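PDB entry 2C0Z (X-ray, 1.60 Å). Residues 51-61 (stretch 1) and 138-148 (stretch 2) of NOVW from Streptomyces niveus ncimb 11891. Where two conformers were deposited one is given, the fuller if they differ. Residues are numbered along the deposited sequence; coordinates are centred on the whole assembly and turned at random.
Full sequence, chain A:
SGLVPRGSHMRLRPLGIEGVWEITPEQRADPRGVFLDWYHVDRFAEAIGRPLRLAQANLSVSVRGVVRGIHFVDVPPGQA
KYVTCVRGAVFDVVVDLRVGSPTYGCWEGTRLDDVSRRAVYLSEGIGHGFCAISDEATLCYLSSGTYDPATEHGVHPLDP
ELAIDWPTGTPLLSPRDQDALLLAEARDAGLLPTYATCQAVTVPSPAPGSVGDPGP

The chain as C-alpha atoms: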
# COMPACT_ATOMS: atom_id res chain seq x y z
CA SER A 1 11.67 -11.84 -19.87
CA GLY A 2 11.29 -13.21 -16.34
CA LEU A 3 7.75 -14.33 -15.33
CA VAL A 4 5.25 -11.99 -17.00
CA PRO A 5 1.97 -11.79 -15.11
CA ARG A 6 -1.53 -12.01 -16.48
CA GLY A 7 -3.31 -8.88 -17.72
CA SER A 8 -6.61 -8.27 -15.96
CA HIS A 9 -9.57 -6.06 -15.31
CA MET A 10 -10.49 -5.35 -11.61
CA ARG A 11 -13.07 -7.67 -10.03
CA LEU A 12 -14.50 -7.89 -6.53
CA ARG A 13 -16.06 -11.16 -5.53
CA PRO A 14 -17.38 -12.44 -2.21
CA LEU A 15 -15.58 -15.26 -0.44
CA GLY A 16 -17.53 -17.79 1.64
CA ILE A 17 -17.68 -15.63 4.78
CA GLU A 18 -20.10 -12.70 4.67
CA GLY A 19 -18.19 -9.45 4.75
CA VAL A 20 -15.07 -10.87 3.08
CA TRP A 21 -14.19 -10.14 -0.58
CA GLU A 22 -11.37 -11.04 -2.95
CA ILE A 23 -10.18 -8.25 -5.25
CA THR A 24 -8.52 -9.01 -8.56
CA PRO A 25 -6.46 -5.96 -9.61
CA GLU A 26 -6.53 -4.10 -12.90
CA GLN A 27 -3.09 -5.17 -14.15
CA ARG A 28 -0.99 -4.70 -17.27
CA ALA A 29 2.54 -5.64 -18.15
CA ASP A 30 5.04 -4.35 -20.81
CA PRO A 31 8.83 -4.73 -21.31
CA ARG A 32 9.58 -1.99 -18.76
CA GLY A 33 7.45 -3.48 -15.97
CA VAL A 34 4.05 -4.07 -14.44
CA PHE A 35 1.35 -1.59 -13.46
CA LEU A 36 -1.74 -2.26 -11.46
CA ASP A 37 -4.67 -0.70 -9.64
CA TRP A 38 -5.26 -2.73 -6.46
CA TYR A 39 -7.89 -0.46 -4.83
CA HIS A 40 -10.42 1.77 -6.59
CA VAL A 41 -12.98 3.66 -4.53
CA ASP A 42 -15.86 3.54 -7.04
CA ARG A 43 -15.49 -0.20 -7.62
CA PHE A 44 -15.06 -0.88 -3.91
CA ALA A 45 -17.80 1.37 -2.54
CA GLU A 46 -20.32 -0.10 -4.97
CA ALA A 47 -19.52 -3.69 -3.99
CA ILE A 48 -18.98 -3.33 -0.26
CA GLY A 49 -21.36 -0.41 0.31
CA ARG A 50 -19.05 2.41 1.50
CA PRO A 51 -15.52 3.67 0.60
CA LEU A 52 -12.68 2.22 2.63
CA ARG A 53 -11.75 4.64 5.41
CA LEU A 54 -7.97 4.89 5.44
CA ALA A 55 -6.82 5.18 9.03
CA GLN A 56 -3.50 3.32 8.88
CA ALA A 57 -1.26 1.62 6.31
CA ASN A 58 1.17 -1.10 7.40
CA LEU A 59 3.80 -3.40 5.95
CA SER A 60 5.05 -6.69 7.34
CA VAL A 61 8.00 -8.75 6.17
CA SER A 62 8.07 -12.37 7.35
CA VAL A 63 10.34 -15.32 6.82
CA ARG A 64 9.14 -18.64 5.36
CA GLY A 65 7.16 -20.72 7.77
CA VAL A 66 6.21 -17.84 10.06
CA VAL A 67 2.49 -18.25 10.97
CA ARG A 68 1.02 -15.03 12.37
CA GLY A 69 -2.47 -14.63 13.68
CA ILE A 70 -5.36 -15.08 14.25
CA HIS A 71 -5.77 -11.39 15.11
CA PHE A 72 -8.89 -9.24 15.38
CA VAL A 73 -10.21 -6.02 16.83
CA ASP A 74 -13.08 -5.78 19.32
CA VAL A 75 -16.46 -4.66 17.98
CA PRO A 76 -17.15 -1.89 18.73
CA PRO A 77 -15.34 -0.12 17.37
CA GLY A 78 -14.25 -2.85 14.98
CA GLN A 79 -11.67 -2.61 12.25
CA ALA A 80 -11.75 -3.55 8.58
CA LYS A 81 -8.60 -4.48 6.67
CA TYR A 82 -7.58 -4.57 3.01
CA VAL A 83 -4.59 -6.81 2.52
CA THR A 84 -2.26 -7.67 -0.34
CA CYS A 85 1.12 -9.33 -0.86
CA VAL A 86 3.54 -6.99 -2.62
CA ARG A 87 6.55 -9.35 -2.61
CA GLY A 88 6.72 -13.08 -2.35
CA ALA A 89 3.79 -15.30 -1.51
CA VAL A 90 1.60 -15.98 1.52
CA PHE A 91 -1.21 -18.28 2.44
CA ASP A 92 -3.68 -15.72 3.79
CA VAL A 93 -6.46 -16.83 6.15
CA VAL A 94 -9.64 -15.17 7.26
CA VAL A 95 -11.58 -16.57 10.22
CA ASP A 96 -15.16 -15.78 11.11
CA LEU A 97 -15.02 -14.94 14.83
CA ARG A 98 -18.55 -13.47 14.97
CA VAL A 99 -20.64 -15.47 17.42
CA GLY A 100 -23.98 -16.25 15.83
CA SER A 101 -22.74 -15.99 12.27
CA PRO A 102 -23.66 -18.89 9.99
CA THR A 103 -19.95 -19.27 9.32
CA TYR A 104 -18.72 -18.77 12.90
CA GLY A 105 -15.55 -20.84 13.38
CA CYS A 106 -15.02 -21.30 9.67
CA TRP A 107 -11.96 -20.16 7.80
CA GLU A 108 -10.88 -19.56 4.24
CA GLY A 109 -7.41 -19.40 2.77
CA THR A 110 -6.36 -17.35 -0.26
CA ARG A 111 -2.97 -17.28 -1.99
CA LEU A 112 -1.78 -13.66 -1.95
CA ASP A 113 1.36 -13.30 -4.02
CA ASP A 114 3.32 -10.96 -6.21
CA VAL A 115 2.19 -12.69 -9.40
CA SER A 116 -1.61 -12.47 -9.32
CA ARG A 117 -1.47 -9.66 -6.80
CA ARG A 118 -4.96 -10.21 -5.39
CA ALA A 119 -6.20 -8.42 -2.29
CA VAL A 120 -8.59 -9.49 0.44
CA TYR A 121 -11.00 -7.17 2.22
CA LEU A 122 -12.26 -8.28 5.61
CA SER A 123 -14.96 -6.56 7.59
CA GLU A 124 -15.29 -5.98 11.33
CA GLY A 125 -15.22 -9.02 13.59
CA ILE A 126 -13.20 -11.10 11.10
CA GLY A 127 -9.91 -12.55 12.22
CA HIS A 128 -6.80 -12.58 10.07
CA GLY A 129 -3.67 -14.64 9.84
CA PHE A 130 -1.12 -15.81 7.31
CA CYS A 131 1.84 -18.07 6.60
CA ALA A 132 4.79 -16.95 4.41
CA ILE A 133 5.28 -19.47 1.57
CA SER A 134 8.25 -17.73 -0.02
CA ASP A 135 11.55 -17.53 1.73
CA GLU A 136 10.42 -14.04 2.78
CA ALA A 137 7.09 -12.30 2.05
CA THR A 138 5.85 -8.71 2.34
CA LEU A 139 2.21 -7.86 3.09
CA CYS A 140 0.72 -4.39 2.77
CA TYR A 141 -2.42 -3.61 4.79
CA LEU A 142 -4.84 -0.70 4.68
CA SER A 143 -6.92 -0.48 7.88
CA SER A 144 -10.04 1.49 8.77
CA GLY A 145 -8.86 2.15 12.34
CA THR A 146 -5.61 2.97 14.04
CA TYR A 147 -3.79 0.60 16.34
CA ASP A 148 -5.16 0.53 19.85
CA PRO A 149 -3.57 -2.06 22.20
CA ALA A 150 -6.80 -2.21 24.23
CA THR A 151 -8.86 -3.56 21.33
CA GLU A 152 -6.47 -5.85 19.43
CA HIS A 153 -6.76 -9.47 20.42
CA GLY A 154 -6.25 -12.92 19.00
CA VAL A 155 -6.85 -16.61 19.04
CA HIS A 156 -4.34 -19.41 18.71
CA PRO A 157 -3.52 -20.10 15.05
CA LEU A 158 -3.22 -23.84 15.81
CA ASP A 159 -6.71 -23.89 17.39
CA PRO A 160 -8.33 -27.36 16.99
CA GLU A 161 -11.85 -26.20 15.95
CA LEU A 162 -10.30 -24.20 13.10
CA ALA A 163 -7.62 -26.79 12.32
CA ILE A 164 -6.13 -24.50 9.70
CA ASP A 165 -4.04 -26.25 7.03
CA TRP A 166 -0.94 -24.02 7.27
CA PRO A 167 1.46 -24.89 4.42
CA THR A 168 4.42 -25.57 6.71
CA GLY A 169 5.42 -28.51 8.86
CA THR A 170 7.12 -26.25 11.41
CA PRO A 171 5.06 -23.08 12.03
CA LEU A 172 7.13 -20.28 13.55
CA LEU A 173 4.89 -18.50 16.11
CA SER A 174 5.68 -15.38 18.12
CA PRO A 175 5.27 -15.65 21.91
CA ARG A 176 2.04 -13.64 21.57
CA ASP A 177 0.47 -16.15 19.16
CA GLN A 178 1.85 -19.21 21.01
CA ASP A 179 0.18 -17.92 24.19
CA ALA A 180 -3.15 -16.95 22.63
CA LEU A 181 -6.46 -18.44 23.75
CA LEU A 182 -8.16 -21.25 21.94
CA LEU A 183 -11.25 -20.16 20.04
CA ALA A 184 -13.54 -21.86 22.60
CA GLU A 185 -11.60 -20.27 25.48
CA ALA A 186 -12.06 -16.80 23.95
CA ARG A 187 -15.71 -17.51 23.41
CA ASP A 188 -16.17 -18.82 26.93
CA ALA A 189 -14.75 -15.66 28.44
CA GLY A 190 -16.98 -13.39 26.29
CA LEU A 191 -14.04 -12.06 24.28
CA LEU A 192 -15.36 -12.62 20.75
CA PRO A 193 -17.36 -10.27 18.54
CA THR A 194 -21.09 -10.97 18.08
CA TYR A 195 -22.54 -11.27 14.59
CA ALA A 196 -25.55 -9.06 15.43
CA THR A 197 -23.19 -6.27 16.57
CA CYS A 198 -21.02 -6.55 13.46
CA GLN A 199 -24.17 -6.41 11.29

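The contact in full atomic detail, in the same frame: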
# COMPACT_ATOMS: atom_id res chain seq x y z
N PRO A 51 -16.98 3.60 0.85
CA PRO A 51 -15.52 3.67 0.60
C PRO A 51 -14.73 3.17 1.81
O PRO A 51 -15.16 3.35 2.99
CB PRO A 51 -15.27 5.15 0.38
CG PRO A 51 -16.61 5.73 0.07
CD PRO A 51 -17.58 4.94 0.85
N LEU A 52 -13.60 2.54 1.56
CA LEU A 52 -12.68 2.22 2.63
C LEU A 52 -12.12 3.51 3.27
O LEU A 52 -11.52 4.36 2.62
CB LEU A 52 -11.54 1.37 2.07
CG LEU A 52 -10.49 0.88 3.09
CD1 LEU A 52 -11.10 -0.08 4.09
CD2 LEU A 52 -9.29 0.24 2.39
N ARG A 53 -12.30 3.59 4.58
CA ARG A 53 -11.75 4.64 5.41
C ARG A 53 -10.29 4.30 5.67
O ARG A 53 -9.98 3.21 6.16
CB ARG A 53 -12.50 4.67 6.75
N LEU A 54 -9.38 5.15 5.21
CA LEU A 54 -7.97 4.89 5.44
C LEU A 54 -7.53 5.54 6.75
O LEU A 54 -7.34 6.75 6.82
CB LEU A 54 -7.10 5.45 4.32
CG LEU A 54 -5.59 5.25 4.49
CD1 LEU A 54 -5.18 3.79 4.41
CD2 LEU A 54 -4.86 6.13 3.46
N ALA A 55 -7.35 4.72 7.77
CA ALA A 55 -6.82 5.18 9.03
C ALA A 55 -5.33 4.86 9.22
O ALA A 55 -4.58 5.60 9.86
CB ALA A 55 -7.64 4.56 10.15
N GLN A 56 -4.90 3.71 8.71
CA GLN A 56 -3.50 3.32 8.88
C GLN A 56 -3.09 2.45 7.70
O GLN A 56 -3.89 1.75 7.14
CB GLN A 56 -3.32 2.58 10.21
CG GLN A 56 -1.91 2.48 10.73
CD GLN A 56 -1.87 1.96 12.18
OE1 GLN A 56 -2.49 2.54 13.10
NE2 GLN A 56 -1.12 0.92 12.39
N ALA A 57 -1.82 2.52 7.31
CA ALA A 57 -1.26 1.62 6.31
C ALA A 57 -0.04 0.99 6.95
O ALA A 57 0.76 1.68 7.59
CB ALA A 57 -0.88 2.35 5.03
N ASN A 58 0.09 -0.33 6.81
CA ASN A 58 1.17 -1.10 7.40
C ASN A 58 1.82 -1.99 6.38
O ASN A 58 1.24 -2.30 5.33
CB ASN A 58 0.65 -2.00 8.53
CG ASN A 58 0.17 -1.20 9.74
OD1 ASN A 58 -1.00 -0.95 9.89
ND2 ASN A 58 1.06 -0.90 10.64
N LEU A 59 3.06 -2.38 6.69
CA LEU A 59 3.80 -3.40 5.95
C LEU A 59 4.34 -4.40 6.94
O LEU A 59 4.73 -4.06 8.05
CB LEU A 59 4.93 -2.80 5.11
CG LEU A 59 4.46 -2.00 3.90
CD1 LEU A 59 5.42 -0.91 3.55
CD2 LEU A 59 4.27 -2.89 2.72
N SER A 60 4.35 -5.67 6.55
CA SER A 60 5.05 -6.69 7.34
C SER A 60 5.91 -7.50 6.42
O SER A 60 5.53 -7.77 5.29
CB SER A 60 4.06 -7.55 8.11
OG SER A 60 3.30 -8.33 7.27
N VAL A 61 7.09 -7.88 6.89
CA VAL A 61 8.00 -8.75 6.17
C VAL A 61 8.21 -9.96 7.06
O VAL A 61 8.50 -9.80 8.23
CB VAL A 61 9.36 -8.07 5.89
CG1 VAL A 61 10.25 -9.02 5.12
CG2 VAL A 61 9.16 -6.77 5.16
N THR A 138 6.23 -10.03 1.87
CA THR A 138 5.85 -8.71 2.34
C THR A 138 4.37 -8.45 2.09
O THR A 138 3.91 -8.50 0.94
CB THR A 138 6.67 -7.65 1.57
OG1 THR A 138 8.08 -7.92 1.72
CG2 THR A 138 6.42 -6.25 2.14
N LEU A 139 3.62 -8.20 3.16
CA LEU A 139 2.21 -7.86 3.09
C LEU A 139 2.06 -6.36 3.31
O LEU A 139 2.80 -5.76 4.09
CB LEU A 139 1.41 -8.60 4.16
CG LEU A 139 1.33 -10.08 3.97
CD1 LEU A 139 0.42 -10.63 5.04
CD2 LEU A 139 0.83 -10.40 2.60
N CYS A 140 1.12 -5.76 2.58
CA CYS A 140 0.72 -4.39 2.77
C CYS A 140 -0.75 -4.38 3.18
O CYS A 140 -1.57 -5.10 2.58
CB CYS A 140 0.92 -3.61 1.47
SG CYS A 140 0.55 -1.86 1.60
N TYR A 141 -1.08 -3.61 4.20
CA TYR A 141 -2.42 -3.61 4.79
C TYR A 141 -2.90 -2.18 4.84
O TYR A 141 -2.15 -1.29 5.26
CB TYR A 141 -2.41 -4.09 6.28
CG TYR A 141 -1.64 -5.32 6.67
CD1 TYR A 141 -0.26 -5.31 6.68
CD2 TYR A 141 -2.29 -6.46 7.12
CE1 TYR A 141 0.48 -6.41 7.10
CE2 TYR A 141 -1.57 -7.58 7.54
CZ TYR A 141 -0.19 -7.54 7.52
OH TYR A 141 0.56 -8.64 7.92
N LEU A 142 -4.14 -1.95 4.42
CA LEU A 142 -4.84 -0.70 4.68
C LEU A 142 -5.95 -1.00 5.69
O LEU A 142 -6.72 -1.96 5.51
CB LEU A 142 -5.42 -0.14 3.41
CG LEU A 142 -4.50 -0.11 2.18
CD1 LEU A 142 -5.23 0.44 0.97
CD2 LEU A 142 -3.26 0.70 2.46
N SER A 143 -5.99 -0.22 6.77
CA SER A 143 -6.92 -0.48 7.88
C SER A 143 -7.81 0.73 8.10
O SER A 143 -7.37 1.86 7.97
CB SER A 143 -6.15 -0.77 9.18
OG SER A 143 -5.35 -1.96 9.07
N SER A 144 -9.06 0.45 8.49
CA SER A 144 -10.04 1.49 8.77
C SER A 144 -9.95 2.10 10.16
O SER A 144 -10.67 3.03 10.47
CB SER A 144 -11.46 0.94 8.56
OG SER A 144 -11.79 0.02 9.62
N GLY A 145 -9.11 1.56 11.03
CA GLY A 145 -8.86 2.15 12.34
C GLY A 145 -7.40 2.09 12.70
O GLY A 145 -6.64 1.26 12.18
N THR A 146 -7.00 2.97 13.60
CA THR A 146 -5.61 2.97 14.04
C THR A 146 -5.40 1.96 15.14
O THR A 146 -6.35 1.52 15.82
CB THR A 146 -5.19 4.35 14.55
OG1 THR A 146 -6.10 4.80 15.56
CG2 THR A 146 -5.23 5.38 13.43
N TYR A 147 -4.15 1.55 15.30
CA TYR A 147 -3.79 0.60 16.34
C TYR A 147 -4.14 1.13 17.71
O TYR A 147 -3.80 2.26 18.08
CB TYR A 147 -2.30 0.29 16.27
CG TYR A 147 -1.82 -0.60 17.40
CD1 TYR A 147 -2.20 -1.93 17.45
CD2 TYR A 147 -1.00 -0.11 18.40
CE1 TYR A 147 -1.78 -2.77 18.48
CE2 TYR A 147 -0.56 -0.93 19.44
CZ TYR A 147 -0.96 -2.26 19.46
OH TYR A 147 -0.53 -3.08 20.48
N ASP A 148 -4.83 0.29 18.46
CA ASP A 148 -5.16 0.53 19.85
C ASP A 148 -4.88 -0.78 20.60
O ASP A 148 -5.53 -1.81 20.32
CB ASP A 148 -6.61 0.95 19.95
CG ASP A 148 -7.05 1.25 21.36
OD1 ASP A 148 -6.27 0.98 22.29
OD2 ASP A 148 -8.17 1.72 21.61
O HOH W 1 -2.94 -0.88 8.35

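Strands 56-61 and 138-143 run antiparallel, with 165° between their N-to-C directions. Their axes approach to 4.6 Å. The pairing alternates. Q56 with S143, N58 with Y141 and S60 with L139 are hydrogen-bonded pairs. A57 with L142, L59 with C140 and V61 with T138 are non-hydrogen-bonded pairs, and their CA atoms lie closer together.

N58 and Y141 bond reciprocally: N58 N to Y141 O and Y141 N to N58 O are both 2.9 Å. S60 and L139 do the same, at 2.9 Å from S60 N to L139 O and from L139 N to S60 O. At the third pair, S143 N donates to Q56 O at 2.9 Å. S143 O accepts twice, from Q56 N at 3.2 Å and from A55 N at 2.9 Å. The hydrogen bonding thus reaches one residue before the strand of the first stretch. Beyond it, S144 CA makes a CA-H...O contact with R53 O at 3.1 Å. The R53 side chain is not modelled past CB.

Side chains of A57, L59, C140 and L142 share one face of the sheet. L59 CD2 packs 3.6 Å from C140 CB. L142 CD2 lies 3.9 Å from A57 CB, while L142 CB meets L52 CD2 at 4.0 Å and L54 CD1 at 4.1 Å. These contacts are apolar.

The other face, with Q56, N58, S60, Y141 and S143, is more polar. S60 OG and Y141 OH are hydrogen-bonded at 2.8 Å; either could donate. S60 OG sits at the edge of the Y141 ring, near its plane. Q56 extends along the loop after the second strand, and its OE1 accepts from Y147 N at 2.9 Å. Its NE2 donates to N58 OD1 at 3.1 Å, so the amide ties the loop to its own strand. Water 1 links N58 OD1 (2.5 Å) and S143 OG (2.7 Å).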